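Local coordinates for beta-lactamase (Chitinophaga pinensis, PDB 6N36), which probably hydrolyses the beta-lactam ring of antibiotics as a zinc-dependent metallo-beta-lactamase with two metal sites, at residues A[6-14]-A[125-133]; A[105-113]-A[154-165]. All coordinates share one frame; numbering follows the deposited sequence.

How the contacts relate
Contact 1 lies on the outside of the metallo-beta-lactamase fold, its centre about 18 Å from the centre of the chain, whereas contact 2 is buried where the two beta sheets approach each other. Their centres are about 19 Å apart, yet they touch: Val133 N lies 3.0 Å from Leu113 O, a probable hydrogen bond, and the ring of Phe130 packs on helix 110-114, with CZ 3.6 Å from Leu112 O. Contact 2 reaches into the two-zinc centre, supplying His160, which binds one zinc with His83 and His85; contact 1 lies near it through Met129, whose side chain is about 9 Å from a zinc ion.

Contact 1: residues A[6-14]-A[125-133]; sequences LIKDLYVDK and GKGSMFLPV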
# COMPACT_ATOMS: atom_id res chain seq x y z
N LEU A 6 12.01 -2.50 -19.73
CA LEU A 6 11.93 -1.63 -18.50
C LEU A 6 13.06 -0.60 -18.51
O LEU A 6 14.18 -0.96 -18.99
CB LEU A 6 12.06 -2.49 -17.23
CG LEU A 6 10.94 -3.50 -16.97
CD1 LEU A 6 11.20 -4.26 -15.68
CD2 LEU A 6 9.58 -2.83 -16.91
N ILE A 7 12.80 0.59 -17.96
CA ILE A 7 13.84 1.63 -17.70
C ILE A 7 14.97 0.98 -16.89
O ILE A 7 14.69 0.39 -15.83
CB ILE A 7 13.27 2.87 -16.99
CG1 ILE A 7 12.23 3.58 -17.86
CG2 ILE A 7 14.37 3.82 -16.54
CD1 ILE A 7 11.40 4.58 -17.08
N LYS A 8 16.19 1.11 -17.38
CA LYS A 8 17.43 0.66 -16.69
C LYS A 8 17.69 1.62 -15.53
O LYS A 8 17.31 2.81 -15.62
CB LYS A 8 18.61 0.65 -17.67
CG LYS A 8 18.39 -0.15 -18.95
CD LYS A 8 17.87 -1.56 -18.70
CE LYS A 8 17.10 -2.15 -19.87
NZ LYS A 8 16.07 -3.11 -19.40
N ASP A 9 18.34 1.12 -14.48
CA ASP A 9 19.00 2.00 -13.49
C ASP A 9 17.93 2.77 -12.71
O ASP A 9 18.18 3.94 -12.35
CB ASP A 9 19.92 2.98 -14.23
CG ASP A 9 21.27 3.16 -13.56
OD1 ASP A 9 21.28 3.64 -12.41
OD2 ASP A 9 22.28 2.79 -14.20
N LEU A 10 16.76 2.16 -12.49
CA LEU A 10 15.73 2.76 -11.61
C LEU A 10 16.33 2.98 -10.23
O LEU A 10 17.02 2.08 -9.71
CB LEU A 10 14.51 1.85 -11.51
CG LEU A 10 13.53 1.92 -12.68
CD1 LEU A 10 12.46 0.85 -12.54
CD2 LEU A 10 12.92 3.31 -12.77
N TYR A 11 15.99 4.09 -9.60
CA TYR A 11 16.41 4.36 -8.21
C TYR A 11 15.79 3.34 -7.24
O TYR A 11 14.58 3.16 -7.26
CB TYR A 11 16.00 5.75 -7.77
CG TYR A 11 16.17 6.01 -6.30
CD1 TYR A 11 17.43 6.12 -5.75
CD2 TYR A 11 15.08 6.14 -5.46
CE1 TYR A 11 17.60 6.37 -4.40
CE2 TYR A 11 15.23 6.39 -4.11
CZ TYR A 11 16.51 6.51 -3.58
OH TYR A 11 16.68 6.77 -2.25
N VAL A 12 16.63 2.77 -6.39
CA VAL A 12 16.19 1.91 -5.25
C VAL A 12 16.89 2.40 -3.99
O VAL A 12 18.13 2.30 -3.93
CB VAL A 12 16.41 0.41 -5.55
CG1 VAL A 12 15.95 -0.47 -4.41
CG2 VAL A 12 15.73 -0.01 -6.84
N ASP A 13 16.16 2.89 -3.01
CA ASP A 13 16.66 3.30 -1.67
C ASP A 13 17.22 2.04 -0.98
O ASP A 13 16.51 1.03 -0.97
CB ASP A 13 15.54 3.96 -0.88
CG ASP A 13 15.84 4.51 0.51
OD1 ASP A 13 16.56 3.89 1.25
OD2 ASP A 13 15.26 5.57 0.88
N LYS A 14 18.37 2.11 -0.34
CA LYS A 14 18.91 0.88 0.32
C LYS A 14 17.87 0.31 1.30
O LYS A 14 17.78 -0.95 1.44
CB LYS A 14 20.24 1.21 0.99
CG LYS A 14 20.11 2.01 2.28
CD LYS A 14 21.46 2.29 2.98
CE LYS A 14 21.81 3.76 2.92
NZ LYS A 14 20.75 4.63 3.49
N GLY A 125 6.15 8.64 -19.75
CA GLY A 125 6.60 9.04 -21.11
C GLY A 125 7.99 8.51 -21.45
O GLY A 125 8.46 8.76 -22.59
N LYS A 126 8.65 7.80 -20.52
CA LYS A 126 10.06 7.34 -20.68
C LYS A 126 10.11 5.82 -20.61
O LYS A 126 11.22 5.26 -20.47
CB LYS A 126 10.95 8.04 -19.64
CG LYS A 126 10.95 9.56 -19.77
CD LYS A 126 12.16 10.21 -19.16
CE LYS A 126 12.28 9.93 -17.67
NZ LYS A 126 13.70 9.79 -17.26
N GLY A 127 8.95 5.18 -20.84
CA GLY A 127 8.75 3.72 -20.84
C GLY A 127 8.48 3.19 -19.44
O GLY A 127 8.28 4.00 -18.50
N SER A 128 8.52 1.87 -19.32
CA SER A 128 7.95 1.12 -18.18
C SER A 128 8.89 1.23 -16.99
O SER A 128 10.12 1.08 -17.11
CB SER A 128 7.66 -0.31 -18.53
OG SER A 128 6.49 -0.40 -19.33
N MET A 129 8.33 1.49 -15.83
CA MET A 129 9.12 1.41 -14.58
C MET A 129 8.89 0.04 -13.93
O MET A 129 9.67 -0.29 -13.06
CB MET A 129 8.71 2.53 -13.63
CG MET A 129 9.11 3.90 -14.17
SD MET A 129 8.51 5.21 -13.13
CE MET A 129 6.88 5.32 -13.85
N PHE A 130 7.84 -0.69 -14.31
CA PHE A 130 7.59 -2.04 -13.73
C PHE A 130 6.87 -2.90 -14.76
O PHE A 130 6.26 -2.34 -15.70
CB PHE A 130 6.78 -1.94 -12.43
CG PHE A 130 5.49 -1.18 -12.56
CD1 PHE A 130 4.32 -1.79 -12.98
CD2 PHE A 130 5.44 0.17 -12.28
CE1 PHE A 130 3.15 -1.07 -13.16
CE2 PHE A 130 4.23 0.87 -12.34
CZ PHE A 130 3.09 0.25 -12.84
N LEU A 131 6.94 -4.22 -14.61
CA LEU A 131 6.26 -5.16 -15.52
C LEU A 131 4.77 -4.96 -15.34
O LEU A 131 4.24 -4.97 -14.23
CB LEU A 131 6.66 -6.61 -15.25
CG LEU A 131 8.07 -7.00 -15.63
CD1 LEU A 131 8.30 -8.46 -15.34
CD2 LEU A 131 8.36 -6.71 -17.10
N PRO A 132 4.02 -4.82 -16.43
CA PRO A 132 2.60 -4.56 -16.34
C PRO A 132 1.78 -5.73 -15.83
O PRO A 132 2.19 -6.92 -15.91
CB PRO A 132 2.14 -4.22 -17.75
CG PRO A 132 3.32 -4.41 -18.61
CD PRO A 132 4.52 -4.82 -17.81
N VAL A 133 0.67 -5.37 -15.22
CA VAL A 133 -0.29 -6.33 -14.65
C VAL A 133 -1.70 -5.97 -15.11
O VAL A 133 -2.12 -4.83 -14.93
CB VAL A 133 -0.22 -6.38 -13.11
CG1 VAL A 133 -1.13 -7.50 -12.63
CG2 VAL A 133 1.21 -6.48 -12.56
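Leu6 CG and Ile7 CG1 both stand anti to their carbonyl carbons (chi1 -64° and -63°), which carries Leu6 CD2 against Ser128 and Phe130 and Ile7 CG1 against the carbonyl oxygen of Lys126. The N-terminal arm of a metallo-beta-lactamase fold is thereby laid over the long loop that joins helix 110-114 to strand 137-139; neither segment contributes a strand here. One backbone bond pins the arm: Ile7 N donates to Ser128 O at 2.9 Å, nearly straight (175°), while Leu6 CA leans on the same oxygen in a CA-H...O contact. Apolar groups close in around this bond. Leu6 spreads its two methyls over the loop, CD2 resting 3.6 Å from Ser128 CB and also on the Phe130 carbonyl carbon, and CD1 meeting Leu131 CD2 at 4.0 Å, the two leucines crossing at about a right angle. Ile7 runs the other way along the loop; its CD1 touches Gly127 O and reaches Met129 CG at 3.8 Å. Leu10 comes back to the same methionine from further along the arm, its CD2 4.1 Å from Met129 CG. Behind this surface Met129 and Phe130 form backbone bonds with Gly116, while their side chains turn inward onto Tyr86 of helix 86-89. The arm then runs on to Asp13, the N-cap of helix 14-17, where its OD1 accepts from the backbone N of Glu15. Leu10 CD1 makes a tight approach to the carbonyl oxygen of Met129, 3.1 Å away.

Contact 2: residues A[105-113]-A[154-165]; sequences VNEKDAALL and MRQHPGHTPGAN. With ZN (zinc ion), chain C.
Asn106, at the end of strand 102-106, reaches across to Gln156 and Gly163 in the segment that carries zinc ligand His160. Its CB lies 3.3 Å from Asn165 OD1; the ND2 of that amide donates to Thr81 O. With CG anti to the backbone N (chi1 -168°), the amide extends over Met154 CE and toward Gly163. OD1 accepts two bonds from opposite faces of its plane: Lys108 N, closing an Asx turn, and Gln156 NE2 at 3.0 Å (147°), the two amide planes only 22° apart. ND2 makes a short but weak, bent bond to Gly163 O at 2.8 Å and donates to water 2, which bridges to Pro162 O and Ala164 O. Beside it the carboxylate of Asp109 grips the Thr161-Ala164 type I turn: OD2 accepts from Thr161 OG1 on its syn side at 2.9 Å, and OD1 weakly from Gly163 N. Asp109 OD2 also accepts from Ala84 N, between zinc ligands His83 and His85. The contact thus joins the turn leading from strand 102-106 of the seven-stranded sheet into helix 110-114 to the loop between antiparallel strands 150-156 and 165-172 of the other sheet, with helix 203-215 covering His157 and Pro158.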
# COMPACT_ATOMS: atom_id res chain seq x y z
N VAL A 105 -7.67 -4.07 -8.50
CA VAL A 105 -7.06 -2.71 -8.59
C VAL A 105 -8.16 -1.67 -8.75
O VAL A 105 -9.15 -1.92 -9.48
CB VAL A 105 -5.99 -2.59 -9.67
CG1 VAL A 105 -6.56 -2.77 -11.06
CG2 VAL A 105 -5.21 -1.29 -9.55
N ASN A 106 -8.02 -0.59 -8.02
CA ASN A 106 -8.77 0.66 -8.21
C ASN A 106 -8.88 0.94 -9.71
O ASN A 106 -7.90 0.98 -10.39
CB ASN A 106 -8.09 1.80 -7.46
CG ASN A 106 -8.89 3.07 -7.34
OD1 ASN A 106 -9.74 3.35 -8.19
ND2 ASN A 106 -8.53 3.89 -6.39
N GLU A 107 -10.09 1.11 -10.20
CA GLU A 107 -10.36 1.43 -11.62
C GLU A 107 -9.46 2.59 -12.07
O GLU A 107 -9.02 2.56 -13.20
CB GLU A 107 -11.83 1.80 -11.85
CG GLU A 107 -12.39 2.74 -10.78
CD GLU A 107 -13.60 3.58 -11.14
OE1 GLU A 107 -13.82 4.61 -10.46
OE2 GLU A 107 -14.34 3.18 -12.07
N LYS A 108 -9.19 3.54 -11.16
CA LYS A 108 -8.46 4.78 -11.51
C LYS A 108 -6.96 4.50 -11.71
O LYS A 108 -6.30 5.37 -12.27
CB LYS A 108 -8.73 5.85 -10.46
CG LYS A 108 -10.19 6.29 -10.36
CD LYS A 108 -10.46 7.24 -9.20
CE LYS A 108 -9.90 8.63 -9.41
NZ LYS A 108 -10.75 9.43 -10.35
N ASP A 109 -6.44 3.36 -11.21
CA ASP A 109 -5.00 2.99 -11.43
C ASP A 109 -4.88 1.82 -12.41
O ASP A 109 -3.75 1.38 -12.69
CB ASP A 109 -4.24 2.68 -10.14
CG ASP A 109 -3.40 3.82 -9.54
OD1 ASP A 109 -3.37 4.94 -10.16
OD2 ASP A 109 -2.78 3.59 -8.46
N ALA A 110 -5.98 1.29 -12.93
CA ALA A 110 -5.90 0.07 -13.77
C ALA A 110 -5.05 0.29 -15.02
O ALA A 110 -4.21 -0.57 -15.37
CB ALA A 110 -7.28 -0.39 -14.13
N ALA A 111 -5.23 1.42 -15.73
CA ALA A 111 -4.45 1.68 -16.96
C ALA A 111 -2.97 1.84 -16.62
O ALA A 111 -2.13 1.24 -17.30
CB ALA A 111 -4.98 2.86 -17.70
N LEU A 112 -2.68 2.52 -15.52
CA LEU A 112 -1.27 2.72 -15.09
C LEU A 112 -0.62 1.37 -14.78
O LEU A 112 0.50 1.12 -15.15
CB LEU A 112 -1.30 3.65 -13.88
CG LEU A 112 0.06 4.07 -13.32
CD1 LEU A 112 0.86 4.84 -14.35
CD2 LEU A 112 -0.13 4.93 -12.07
N LEU A 113 -1.30 0.53 -14.03
CA LEU A 113 -0.75 -0.81 -13.70
C LEU A 113 -0.57 -1.64 -14.98
O LEU A 113 0.39 -2.35 -15.09
CB LEU A 113 -1.74 -1.47 -12.73
CG LEU A 113 -1.23 -2.77 -12.12
CD1 LEU A 113 0.02 -2.53 -11.26
CD2 LEU A 113 -2.34 -3.41 -11.34
N MET A 154 -12.09 -1.08 0.34
CA MET A 154 -11.17 -0.13 -0.35
C MET A 154 -11.76 1.28 -0.26
O MET A 154 -13.01 1.42 -0.47
CB MET A 154 -10.94 -0.51 -1.81
CG MET A 154 -9.89 0.38 -2.46
SD MET A 154 -10.66 1.91 -3.19
CE MET A 154 -11.03 1.28 -4.80
N ARG A 155 -10.97 2.27 0.14
CA ARG A 155 -11.41 3.67 0.07
C ARG A 155 -10.51 4.42 -0.90
O ARG A 155 -9.28 4.32 -0.74
CB ARG A 155 -11.46 4.36 1.43
CG ARG A 155 -12.40 3.73 2.45
CD ARG A 155 -13.84 3.73 2.02
NE ARG A 155 -14.35 4.98 1.48
CZ ARG A 155 -14.97 5.93 2.18
NH1 ARG A 155 -15.12 5.81 3.49
NH2 ARG A 155 -15.34 7.04 1.56
N GLN A 156 -11.08 5.14 -1.85
CA GLN A 156 -10.30 5.90 -2.84
C GLN A 156 -9.70 7.13 -2.17
O GLN A 156 -10.45 7.97 -1.65
CB GLN A 156 -11.09 6.26 -4.10
CG GLN A 156 -11.54 5.06 -4.91
CD GLN A 156 -12.35 5.52 -6.11
OE1 GLN A 156 -13.15 6.46 -5.98
NE2 GLN A 156 -12.19 4.86 -7.24
N HIS A 157 -8.38 7.24 -2.23
CA HIS A 157 -7.58 8.32 -1.62
C HIS A 157 -6.68 8.90 -2.70
O HIS A 157 -5.47 8.81 -2.60
CB HIS A 157 -6.89 7.82 -0.36
CG HIS A 157 -7.84 7.55 0.73
ND1 HIS A 157 -7.57 6.65 1.74
CD2 HIS A 157 -9.05 8.11 1.02
CE1 HIS A 157 -8.60 6.60 2.54
NE2 HIS A 157 -9.55 7.46 2.14
N PRO A 158 -7.26 9.47 -3.77
CA PRO A 158 -6.49 9.84 -4.95
C PRO A 158 -5.53 11.01 -4.67
O PRO A 158 -5.68 11.78 -3.68
CB PRO A 158 -7.51 10.25 -5.95
CG PRO A 158 -8.67 10.73 -5.10
CD PRO A 158 -8.71 9.71 -3.97
N GLY A 159 -4.56 11.15 -5.57
CA GLY A 159 -3.64 12.28 -5.62
C GLY A 159 -2.23 11.78 -5.85
O GLY A 159 -1.66 12.02 -6.93
N HIS A 160 -1.70 11.05 -4.91
CA HIS A 160 -0.32 10.50 -5.06
C HIS A 160 -0.25 9.68 -6.36
O HIS A 160 0.70 9.83 -7.14
CB HIS A 160 0.01 9.68 -3.81
CG HIS A 160 1.39 9.21 -3.83
ND1 HIS A 160 2.43 9.98 -3.38
CD2 HIS A 160 1.92 8.06 -4.29
CE1 HIS A 160 3.55 9.32 -3.59
NE2 HIS A 160 3.28 8.16 -4.14
N THR A 161 -1.30 8.91 -6.67
CA THR A 161 -1.65 8.45 -8.01
C THR A 161 -3.15 8.65 -8.14
O THR A 161 -3.83 8.76 -7.13
CB THR A 161 -1.34 6.99 -8.32
OG1 THR A 161 -2.08 6.17 -7.42
CG2 THR A 161 0.13 6.69 -8.14
N PRO A 162 -3.69 8.68 -9.37
CA PRO A 162 -5.14 8.82 -9.50
C PRO A 162 -5.87 7.72 -8.74
O PRO A 162 -7.05 7.97 -8.27
CB PRO A 162 -5.33 8.75 -11.01
CG PRO A 162 -4.08 9.38 -11.54
CD PRO A 162 -3.00 8.77 -10.68
N GLY A 163 -5.33 6.50 -8.73
CA GLY A 163 -5.99 5.34 -8.10
C GLY A 163 -5.44 4.99 -6.74
O GLY A 163 -5.75 3.87 -6.21
N ALA A 164 -4.70 5.87 -6.09
CA ALA A 164 -4.22 5.62 -4.72
C ALA A 164 -5.40 5.35 -3.79
O ALA A 164 -6.53 5.95 -3.94
CB ALA A 164 -3.35 6.73 -4.19
N ASN A 165 -5.21 4.38 -2.90
CA ASN A 165 -6.31 3.92 -2.05
C ASN A 165 -5.78 3.32 -0.75
O ASN A 165 -4.59 2.90 -0.65
CB ASN A 165 -7.23 2.98 -2.81
CG ASN A 165 -6.58 1.81 -3.50
OD1 ASN A 165 -7.19 1.25 -4.38
ND2 ASN A 165 -5.47 1.28 -3.02
ZN ZN C . 4.58 6.56 -4.60
O HOH W 1 -5.80 -0.30 -6.15
O HOH W 2 -8.21 6.76 -5.93
O HOH W 3 -3.98 1.72 -6.64
O HOH W 4 5.08 6.22 -2.26
O HOH W 5 6.25 5.42 -4.78
O HOH W 6 6.23 8.10 -4.67